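Local coordinates for STING-associated CdnE c-di-GMP synthase (Flavobacteriaceae, PDB 6WT8), which synthesises the cyclic dinucleotide c-di-GMP, probably from two GTP molecules, as the nucleotidyltransferase of a bacterial CBASS defence system that signals through STING, at residues E179-I184 and N223-K228. Numbering follows the deposited sequence.
Sequences EKENSI and NKKTGK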
loop_
_atom_site.group_PDB
_atom_site.type_symbol
_atom_site.label_atom_id
_atom_site.label_comp_id
_atom_site.label_asym_id
_atom_site.label_seq_id
_atom_site.Cartn_x
_atom_site.Cartn_y
_atom_site.Cartn_z
ATOM N N GLU A 179 10.895 22.022 4.770
ATOM C CA GLU A 179 10.271 22.378 6.043
ATOM C C GLU A 179 9.362 21.309 6.641
ATOM O O GLU A 179 8.890 21.505 7.769
ATOM C CB GLU A 179 9.489 23.700 5.893
ATOM C CG GLU A 179 10.409 24.877 5.614
ATOM C CD GLU A 179 11.532 24.988 6.651
ATOM O OE1 GLU A 179 11.270 24.711 7.843
ATOM O OE2 GLU A 179 12.682 25.339 6.287
ATOM N N LYS A 180 9.097 20.199 5.949
ATOM C CA LYS A 180 8.209 19.167 6.504
ATOM C C LYS A 180 8.971 18.298 7.493
ATOM O O LYS A 180 10.181 18.109 7.364
ATOM C CB LYS A 180 7.584 18.271 5.429
ATOM C CG LYS A 180 6.846 19.055 4.340
ATOM C CD LYS A 180 5.855 18.150 3.585
ATOM C CE LYS A 180 6.517 17.165 2.663
ATOM N NZ LYS A 180 5.520 16.454 1.779
ATOM N N GLU A 181 8.242 17.770 8.483
ATOM C CA GLU A 181 8.878 17.086 9.607
ATOM C C GLU A 181 9.464 15.763 9.163
ATOM O O GLU A 181 10.555 15.383 9.614
ATOM C CB GLU A 181 7.880 16.764 10.715
ATOM C CG GLU A 181 7.070 17.849 11.309
ATOM C CD GLU A 181 6.143 17.236 12.325
ATOM O OE1 GLU A 181 5.318 16.371 11.927
ATOM O OE2 GLU A 181 6.300 17.546 13.518
ATOM N N ASN A 182 8.711 15.007 8.372
ATOM C CA ASN A 182 9.023 13.608 8.136
ATOM C C ASN A 182 9.493 13.331 6.715
ATOM O O ASN A 182 9.794 12.183 6.395
ATOM C CB ASN A 182 7.797 12.734 8.459
ATOM C CG ASN A 182 7.513 12.649 9.945
ATOM O OD1 ASN A 182 8.408 12.453 10.774
ATOM N ND2 ASN A 182 6.247 12.821 10.299
ATOM N N SER A 183 9.596 14.340 5.853
ATOM C CA SER A 183 10.170 14.075 4.521
ATOM C C SER A 183 10.690 15.384 3.938
ATOM O O SER A 183 10.344 16.484 4.393
ATOM C CB SER A 183 9.158 13.419 3.539
ATOM O OG SER A 183 8.111 14.369 3.281
ATOM N N ILE A 184 11.477 15.239 2.875
ATOM C CA ILE A 184 11.879 16.324 1.983
ATOM C C ILE A 184 11.100 16.180 0.677
ATOM O O ILE A 184 11.068 15.091 0.114
ATOM C CB ILE A 184 13.391 16.270 1.715
ATOM C CG1 ILE A 184 14.195 16.445 3.020
ATOM C CG2 ILE A 184 13.801 17.407 0.719
ATOM C CD1 ILE A 184 15.665 15.938 2.839
ATOM N N ASN A 223 11.955 12.247 12.460
ATOM C CA ASN A 223 11.205 13.490 12.469
ATOM C C ASN A 223 12.152 14.644 12.761
ATOM O O ASN A 223 12.761 14.698 13.827
ATOM C CB ASN A 223 10.122 13.426 13.544
ATOM C CG ASN A 223 9.259 14.701 13.577
ATOM O OD1 ASN A 223 9.772 15.801 13.634
ATOM N ND2 ASN A 223 7.935 14.519 13.504
ATOM N N LYS A 224 12.301 15.562 11.804
ATOM C CA LYS A 224 13.309 16.629 11.928
ATOM C C LYS A 224 12.962 17.635 13.018
ATOM O O LYS A 224 13.859 18.173 13.662
ATOM C CB LYS A 224 13.413 17.356 10.586
ATOM C CG LYS A 224 14.301 18.569 10.581
ATOM C CD LYS A 224 14.244 19.275 9.253
ATOM C CE LYS A 224 15.205 20.472 9.205
ATOM N NZ LYS A 224 14.792 21.280 8.022
ATOM N N LYS A 225 11.676 17.846 13.242
ATOM C CA LYS A 225 11.220 18.849 14.202
ATOM C C LYS A 225 11.416 18.357 15.626
ATOM O O LYS A 225 11.901 19.101 16.480
ATOM C CB LYS A 225 9.749 19.194 13.940
ATOM C CG LYS A 225 9.357 20.584 14.445
ATOM C CD LYS A 225 7.846 20.842 14.379
ATOM C CE LYS A 225 7.260 20.711 12.968
ATOM N NZ LYS A 225 7.847 21.611 11.921
ATOM N N THR A 226 11.001 17.121 15.911
ATOM C CA THR A 226 11.143 16.581 17.263
ATOM C C THR A 226 12.532 16.020 17.520
ATOM O O THR A 226 12.924 15.893 18.689
ATOM C CB THR A 226 10.115 15.482 17.502
ATOM O OG1 THR A 226 10.438 14.357 16.693
ATOM C CG2 THR A 226 8.719 15.947 17.092
ATOM N N GLY A 227 13.273 15.643 16.466
ATOM C CA GLY A 227 14.543 15.006 16.697
ATOM C C GLY A 227 14.428 13.564 17.136
ATOM O O GLY A 227 15.410 13.022 17.642
ATOM N N LYS A 228 13.265 12.955 16.993
ATOM C CA LYS A 228 13.032 11.586 17.449
ATOM C C LYS A 228 12.642 10.705 16.267
ATOM O O LYS A 228 12.239 11.196 15.212
ATOM C CB LYS A 228 11.941 11.565 18.508
ATOM C CG LYS A 228 12.308 12.375 19.722
ATOM C CD LYS A 228 11.131 12.404 20.669
ATOM C CE LYS A 228 11.544 12.863 22.092
ATOM N NZ LYS A 228 12.067 14.250 22.149
HETATM O O HOH W 1 6.087 12.235 13.292
#
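Asn223 packs against Glu181 and Asn182 where two surface loops of the sheet meet, the turn between strands 176-177 and 184-189 and the loop following strand 218-221. Its side chain forms an Asx motif: CG lies anti to the backbone N (chi1 -178°), and OD1 accepts from Thr226 N at 2.9 Å and more weakly from Lys225 N. The amide's other branch faces the turn. ND2 gives a weak bond to Glu181 OE2 (3.4 Å), the carboxylate standing 82° from the amide plane, and a firmer one to a water that Asn182 ND2 also reaches. Asn182 OD1 lies 3.4 Å from Asn223 CB and accepts a hydrogen bond from Asn230 ND2. An alanine at Asn223 would probably leave Thr226 N without its acceptor and the water without one of its two amide donors. Lys224 supplies the main backbone link, its N donating almost straight (175°) to Glu181 O at 2.8 Å, while its extended side chain carries NZ to a salt bridge with Glu166 of helix 154-172. Lys225, bent at its far end, crosses Glu181 with its aliphatic part, CE coming within a tight 3.3 Å of Glu181 CG, whereas NZ stays 4.6 Å from Glu181 OE2.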